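Local structure of Galactose/lactose metabolism regulatory protein GAL80 (Saccharomyces cerevisiae, 3BTV) at residues 176-182 and 295-301; 303-308 and 319-324. The protein represses the galactose and lactose metabolic genes of yeast by binding the activator GAL4 and blocking its transcriptional activation when no inducing sugar is present. The protein carries 1 engineered substitution. All coordinates share one frame. Residue numbers count along the deposited sequence, not the author numbering.

Contact 1. Residues 176-182 and 295-301; sequences INSIEIA and LVIDIHG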
loop_
_atom_site.group_PDB
_atom_site.type_symbol
_atom_site.label_atom_id
_atom_site.label_comp_id
_atom_site.label_asym_id
_atom_site.label_seq_id
_atom_site.Cartn_x
_atom_site.Cartn_y
_atom_site.Cartn_z
ATOM N N ILE B 176 9.254 -2.920 -14.943
ATOM C CA ILE B 176 8.331 -2.612 -13.853
ATOM C C ILE B 176 9.024 -1.759 -12.791
ATOM O O ILE B 176 10.020 -2.169 -12.211
ATOM C CB ILE B 176 7.738 -3.875 -13.227
ATOM C CG1 ILE B 176 7.210 -4.793 -14.335
ATOM C CG2 ILE B 176 6.624 -3.499 -12.222
ATOM C CD1 ILE B 176 6.319 -5.925 -13.852
ATOM N N ASN B 177 8.509 -0.559 -12.566
ATOM C CA ASN B 177 9.040 0.309 -11.549
ATOM C C ASN B 177 8.441 0.002 -10.168
ATOM O O ASN B 177 9.162 -0.030 -9.173
ATOM C CB ASN B 177 8.795 1.771 -11.905
ATOM C CG ASN B 177 9.186 2.704 -10.773
ATOM O OD1 ASN B 177 8.344 3.112 -9.981
ATOM N ND2 ASN B 177 10.479 3.015 -10.669
ATOM N N SER B 178 7.131 -0.218 -10.107
ATOM C CA SER B 178 6.457 -0.478 -8.820
ATOM C C SER B 178 5.059 -1.035 -9.016
ATOM O O SER B 178 4.498 -0.953 -10.117
ATOM C CB SER B 178 6.397 0.804 -7.968
ATOM O OG SER B 178 5.591 1.789 -8.568
ATOM N N ILE B 179 4.496 -1.599 -7.950
ATOM C CA ILE B 179 3.181 -2.270 -8.019
ATOM C C ILE B 179 2.338 -2.012 -6.773
ATOM O O ILE B 179 2.842 -2.096 -5.660
ATOM C CB ILE B 179 3.373 -3.807 -8.135
ATOM C CG1 ILE B 179 4.219 -4.163 -9.373
ATOM C CG2 ILE B 179 2.033 -4.544 -8.097
ATOM C CD1 ILE B 179 4.479 -5.651 -9.532
ATOM N N GLU B 180 1.055 -1.716 -6.940
ATOM C CA GLU B 180 0.147 -1.677 -5.780
ATOM C C GLU B 180 -1.036 -2.595 -5.970
ATOM O O GLU B 180 -1.620 -2.698 -7.057
ATOM C CB GLU B 180 -0.359 -0.254 -5.482
ATOM C CG GLU B 180 0.751 0.738 -5.086
ATOM C CD GLU B 180 1.453 1.322 -6.297
ATOM O OE1 GLU B 180 0.733 1.601 -7.278
ATOM O OE2 GLU B 180 2.702 1.499 -6.274
ATOM N N ILE B 181 -1.422 -3.235 -4.888
ATOM C CA ILE B 181 -2.576 -4.108 -4.908
ATOM C C ILE B 181 -3.523 -3.757 -3.772
ATOM O O ILE B 181 -3.109 -3.626 -2.627
ATOM C CB ILE B 181 -2.144 -5.556 -4.755
ATOM C CG1 ILE B 181 -1.213 -5.938 -5.903
ATOM C CG2 ILE B 181 -3.369 -6.471 -4.694
ATOM C CD1 ILE B 181 -0.723 -7.373 -5.817
ATOM N N ALA B 182 -4.794 -3.608 -4.096
ATOM C CA ALA B 182 -5.818 -3.383 -3.086
ATOM C C ALA B 182 -6.942 -4.364 -3.355
ATOM O O ALA B 182 -7.381 -4.506 -4.497
ATOM C CB ALA B 182 -6.332 -1.977 -3.178
ATOM N N LEU B 295 -11.153 -5.488 -6.369
ATOM C CA LEU B 295 -9.748 -5.829 -6.477
ATOM C C LEU B 295 -9.136 -4.886 -7.503
ATOM O O LEU B 295 -9.713 -4.678 -8.581
ATOM C CB LEU B 295 -9.606 -7.282 -6.951
ATOM C CG LEU B 295 -8.209 -7.854 -7.251
ATOM C CD1 LEU B 295 -7.674 -7.361 -8.575
ATOM C CD2 LEU B 295 -7.246 -7.508 -6.129
ATOM N N VAL B 296 -7.995 -4.290 -7.170
ATOM C CA VAL B 296 -7.224 -3.562 -8.177
ATOM C C VAL B 296 -5.760 -3.872 -8.029
ATOM O O VAL B 296 -5.228 -3.888 -6.923
ATOM C CB VAL B 296 -7.435 -2.028 -8.152
ATOM C CG1 VAL B 296 -8.835 -1.685 -7.682
ATOM C CG2 VAL B 296 -6.390 -1.351 -7.293
ATOM N N ILE B 297 -5.140 -4.155 -9.164
ATOM C CA ILE B 297 -3.700 -4.371 -9.275
ATOM C C ILE B 297 -3.186 -3.300 -10.241
ATOM O O ILE B 297 -3.586 -3.253 -11.421
ATOM C CB ILE B 297 -3.406 -5.763 -9.836
ATOM C CG1 ILE B 297 -4.073 -6.834 -8.956
ATOM C CG2 ILE B 297 -1.909 -6.014 -9.980
ATOM C CD1 ILE B 297 -3.939 -8.240 -9.517
ATOM N N ASP B 298 -2.366 -2.403 -9.717
ATOM C CA ASP B 298 -1.750 -1.332 -10.504
ATOM C C ASP B 298 -0.295 -1.673 -10.726
ATOM O O ASP B 298 0.467 -1.779 -9.768
ATOM C CB ASP B 298 -1.821 -0.024 -9.715
ATOM C CG ASP B 298 -3.190 0.623 -9.775
ATOM O OD1 ASP B 298 -3.538 1.355 -8.824
ATOM O OD2 ASP B 298 -3.916 0.402 -10.771
ATOM N N ILE B 299 0.099 -1.839 -11.980
ATOM C CA ILE B 299 1.499 -2.106 -12.303
ATOM C C ILE B 299 2.079 -0.900 -13.042
ATOM O O ILE B 299 1.603 -0.535 -14.099
ATOM C CB ILE B 299 1.619 -3.386 -13.128
ATOM C CG1 ILE B 299 1.006 -4.543 -12.336
ATOM C CG2 ILE B 299 3.077 -3.677 -13.483
ATOM C CD1 ILE B 299 1.086 -5.878 -13.002
ATOM N N HIS B 300 3.059 -0.233 -12.445
ATOM C CA HIS B 300 3.614 0.981 -13.059
ATOM C C HIS B 300 4.914 0.644 -13.775
ATOM O O HIS B 300 5.894 0.203 -13.141
ATOM C CB HIS B 300 3.855 2.039 -11.982
ATOM C CG HIS B 300 2.673 2.255 -11.093
ATOM N ND1 HIS B 300 1.567 2.974 -11.498
ATOM C CD2 HIS B 300 2.421 1.855 -9.818
ATOM C CE1 HIS B 300 0.682 3.008 -10.512
ATOM N NE2 HIS B 300 1.176 2.334 -9.484
ATOM N N GLY B 301 4.910 0.812 -15.091
ATOM C CA GLY B 301 6.066 0.517 -15.931
ATOM C C GLY B 301 6.809 1.779 -16.315
ATOM O O GLY B 301 6.310 2.871 -16.117
#
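Strand 176-182 runs antiparallel to strand 295-301, their axes 4.6 Å apart. At its start I176 lies opposite G301, a non-hydrogen-bonded pair, and its CG2 reaches CG2 of I299 at 3.8 Å. A classic beta bulge follows: N177 and S178 both face H300, whose O takes a bond from N177 N at 2.8 Å and a weak one from S178 N at 3.3 Å. N177 is in a helix-like conformation here (phi -85°, psi -43°), and its ND2 turns to the hydroxyl of Y190 of the second subunit. S178 O receives H300 N at 2.8 Å, and from there the register is regular. I179 pairs with I299 and packs its CG1 on I299 CG2 at 4.3 Å, on the face covered by L221 and T225 of helix 209-225. E180 returns to the other face. Its backbone makes two bonds with D298, N to O at 2.9 Å and O to N at 2.8 Å, while its side chain curls along the sheet so that OE1 accepts a very short 2.4 Å bond from H300 NE2. D298 itself turns its carboxylate to K307. Next, I181 sets its CG1 against I297 CG2 at 4.1 Å. A182 closes the ladder with V296, N to O at 2.9 Å and O to N at 2.8 Å. The chemistry is thus largely split by face: I176, I179 and I181 pack under helix 209-225, whereas S178, E180 and H300, beyond the apolar end formed by A182 and V296, carry polar groups on the face that meets the second subunit.

Contact 2. Residues 303-308 and 319-324; sequences KRDLKL and NLVLYY. Engineered in segment 303-308: R304 (natural residue Gly).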
loop_
_atom_site.group_PDB
_atom_site.type_symbol
_atom_site.label_atom_id
_atom_site.label_comp_id
_atom_site.label_asym_id
_atom_site.label_seq_id
_atom_site.Cartn_x
_atom_site.Cartn_y
_atom_site.Cartn_z
ATOM N N LYS B 303 7.438 2.609 -19.330
ATOM C CA LYS B 303 6.823 3.088 -20.577
ATOM C C LYS B 303 5.307 3.264 -20.519
ATOM O O LYS B 303 4.773 4.194 -21.111
ATOM C CB LYS B 303 7.135 2.143 -21.739
ATOM C CG LYS B 303 8.598 2.110 -22.155
ATOM C CD LYS B 303 8.808 1.060 -23.230
ATOM C CE LYS B 303 10.255 0.584 -23.273
ATOM N NZ LYS B 303 11.206 1.646 -23.688
ATOM N N ARG B 304 4.618 2.345 -19.847
ATOM C CA ARG B 304 3.168 2.388 -19.740
ATOM C C ARG B 304 2.753 1.871 -18.386
ATOM O O ARG B 304 3.529 1.175 -17.717
ATOM C CB ARG B 304 2.507 1.500 -20.797
ATOM C CG ARG B 304 2.658 1.961 -22.241
ATOM C CD ARG B 304 1.773 1.093 -23.155
ATOM N NE ARG B 304 1.873 1.486 -24.553
ATOM C CZ ARG B 304 2.909 1.210 -25.342
ATOM N NH1 ARG B 304 3.949 0.529 -24.873
ATOM N NH2 ARG B 304 2.906 1.615 -26.607
ATOM N N ASP B 305 1.536 2.217 -17.979
ATOM C CA ASP B 305 0.940 1.616 -16.791
ATOM C C ASP B 305 -0.110 0.610 -17.213
ATOM O O ASP B 305 -0.775 0.774 -18.247
ATOM C CB ASP B 305 0.278 2.669 -15.909
ATOM C CG ASP B 305 1.294 3.546 -15.187
ATOM O OD1 ASP B 305 2.512 3.248 -15.255
ATOM O OD2 ASP B 305 0.868 4.531 -14.553
ATOM N N LEU B 306 -0.267 -0.419 -16.392
ATOM C CA LEU B 306 -1.247 -1.469 -16.623
ATOM C C LEU B 306 -2.071 -1.570 -15.347
ATOM O O LEU B 306 -1.523 -1.540 -14.259
ATOM C CB LEU B 306 -0.496 -2.775 -16.873
ATOM C CG LEU B 306 -1.204 -4.070 -17.206
ATOM C CD1 LEU B 306 -0.209 -4.981 -17.914
ATOM C CD2 LEU B 306 -1.657 -4.692 -15.919
ATOM N N LYS B 307 -3.374 -1.689 -15.488
ATOM C CA LYS B 307 -4.265 -1.859 -14.347
ATOM C C LYS B 307 -5.300 -2.967 -14.595
ATOM O O LYS B 307 -5.982 -3.004 -15.636
ATOM C CB LYS B 307 -4.973 -0.542 -14.027
ATOM C CG LYS B 307 -6.009 -0.668 -12.907
ATOM C CD LYS B 307 -7.116 0.386 -13.060
ATOM C CE LYS B 307 -6.632 1.770 -12.648
ATOM N NZ LYS B 307 -6.189 1.780 -11.211
ATOM N N LEU B 308 -5.391 -3.898 -13.656
ATOM C CA LEU B 308 -6.433 -4.928 -13.700
ATOM C C LEU B 308 -7.405 -4.635 -12.577
ATOM O O LEU B 308 -6.982 -4.371 -11.459
ATOM C CB LEU B 308 -5.822 -6.315 -13.478
ATOM C CG LEU B 308 -4.924 -6.872 -14.582
ATOM C CD1 LEU B 308 -3.648 -7.467 -13.996
ATOM C CD2 LEU B 308 -5.665 -7.901 -15.419
ATOM N N ASN B 319 -11.495 -6.619 -15.810
ATOM C CA ASN B 319 -11.102 -5.493 -16.649
ATOM C C ASN B 319 -9.585 -5.287 -16.689
ATOM O O ASN B 319 -8.924 -5.336 -15.654
ATOM C CB ASN B 319 -11.787 -4.227 -16.145
ATOM C CG ASN B 319 -11.840 -3.145 -17.192
ATOM O OD1 ASN B 319 -12.097 -3.411 -18.365
ATOM N ND2 ASN B 319 -11.613 -1.910 -16.773
ATOM N N LEU B 320 -9.042 -5.069 -17.887
ATOM C CA LEU B 320 -7.622 -4.723 -18.069
ATOM C C LEU B 320 -7.466 -3.412 -18.849
ATOM O O LEU B 320 -8.024 -3.238 -19.947
ATOM C CB LEU B 320 -6.863 -5.847 -18.784
ATOM C CG LEU B 320 -5.426 -5.558 -19.265
ATOM C CD1 LEU B 320 -4.475 -5.327 -18.102
ATOM C CD2 LEU B 320 -4.926 -6.705 -20.108
ATOM N N VAL B 321 -6.707 -2.495 -18.275
ATOM C CA VAL B 321 -6.489 -1.185 -18.874
ATOM C C VAL B 321 -4.999 -0.876 -19.017
ATOM O O VAL B 321 -4.220 -1.089 -18.088
ATOM C CB VAL B 321 -7.127 -0.075 -18.019
ATOM C CG1 VAL B 321 -7.086 1.242 -18.767
ATOM C CG2 VAL B 321 -8.584 -0.425 -17.667
ATOM N N LEU B 322 -4.620 -0.344 -20.174
ATOM C CA LEU B 322 -3.258 0.097 -20.436
ATOM C C LEU B 322 -3.260 1.565 -20.773
ATOM O O LEU B 322 -4.078 2.022 -21.585
ATOM C CB LEU B 322 -2.673 -0.652 -21.629
ATOM C CG LEU B 322 -2.105 -2.037 -21.381
ATOM C CD1 LEU B 322 -1.917 -2.699 -22.723
ATOM C CD2 LEU B 322 -0.781 -1.918 -20.632
ATOM N N TYR B 323 -2.299 2.283 -20.200
ATOM C CA TYR B 323 -2.230 3.738 -20.318
ATOM C C TYR B 323 -0.847 4.161 -20.738
ATOM O O TYR B 323 0.152 3.744 -20.131
ATOM C CB TYR B 323 -2.455 4.425 -18.978
ATOM C CG TYR B 323 -3.634 3.999 -18.156
ATOM C CD1 TYR B 323 -4.792 4.761 -18.140
ATOM C CD2 TYR B 323 -3.564 2.886 -17.327
ATOM C CE1 TYR B 323 -5.867 4.412 -17.356
ATOM C CE2 TYR B 323 -4.629 2.534 -16.524
ATOM C CZ TYR B 323 -5.782 3.299 -16.549
ATOM O OH TYR B 323 -6.869 2.952 -15.780
ATOM N N TYR B 324 -0.800 5.033 -21.737
ATOM C CA TYR B 324 0.435 5.620 -22.227
ATOM C C TYR B 324 0.306 7.140 -22.237
ATOM O O TYR B 324 -0.791 7.673 -22.430
ATOM C CB TYR B 324 0.723 5.142 -23.654
ATOM C CG TYR B 324 1.739 6.014 -24.357
ATOM C CD1 TYR B 324 3.103 5.820 -24.172
ATOM C CD2 TYR B 324 1.337 7.054 -25.185
ATOM C CE1 TYR B 324 4.035 6.627 -24.805
ATOM C CE2 TYR B 324 2.260 7.865 -25.819
ATOM C CZ TYR B 324 3.605 7.648 -25.628
ATOM O OH TYR B 324 4.519 8.460 -26.264
#
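Four backbone hydrogen bonds hold 303-308 to 319-324. D305 and Y323 exchange two, D305 N to Y323 O at 3.0 Å and Y323 N to D305 O at 2.9 Å; K307 and V321 exchange the others, K307 N to V321 O and V321 N to K307 O, both at 2.8 Å. Between these pairs the CA hydrogens also point at carbonyls, as with L306 CA and V321 O at 3.3 Å.

The apolar contacts come from the non-hydrogen-bonded pairs, L306 with L322 and L308 with L320. L320 CD1 sits 3.6 Å from L306 CG and 3.9 Å from L308 CG, and L306 CB meets L322 CD2 at 3.9 Å. These leucines face helix 159-169, where A164, Y160, R163 and L167 receive them.

On the other face the Y323 ring lies along the neighbouring strand, its OH 3.4 Å from K307 CE, while the K307 amine goes on to a salt bridge with D298. Next to D305, the engineered R304 (glycine in the natural protein) sets its CB 3.3 Å from Y323 O and its NE 3.9 Å from Y324 CB; its guanidinium makes a cation-pi contact with Y172 and a hydrogen bond to that residue's carbonyl.

The whole is an antiparallel beta hairpin, part of the large mixed sheet of the C-terminal domain, backed by a helix as in the GFO/IDH/MocA family.

Both contacts belong to one sheet, in the order 176-184, 295-301, 305-310, 319-324, so contact 2 continues the antiparallel run of contact 1. Their centres lie 10 Å apart, and the seam between them holds a probable hydrogen bond from I299 N to L306 O (2.8 Å) beside the D298-K307 salt bridge. Each is partly buried, with an aliphatic face under a helix: I176, I179 and I181 below 209-225 in contact 1, leucines below 159-169 in contact 2. The opposite face reaches the second subunit, more extensively in contact 1 (N177, S178, E180, H300) than in contact 2, where D305 packs on T288 of that subunit. Contact 2, next to the outermost strand 352-356, brings tyrosines and the engineered arginine.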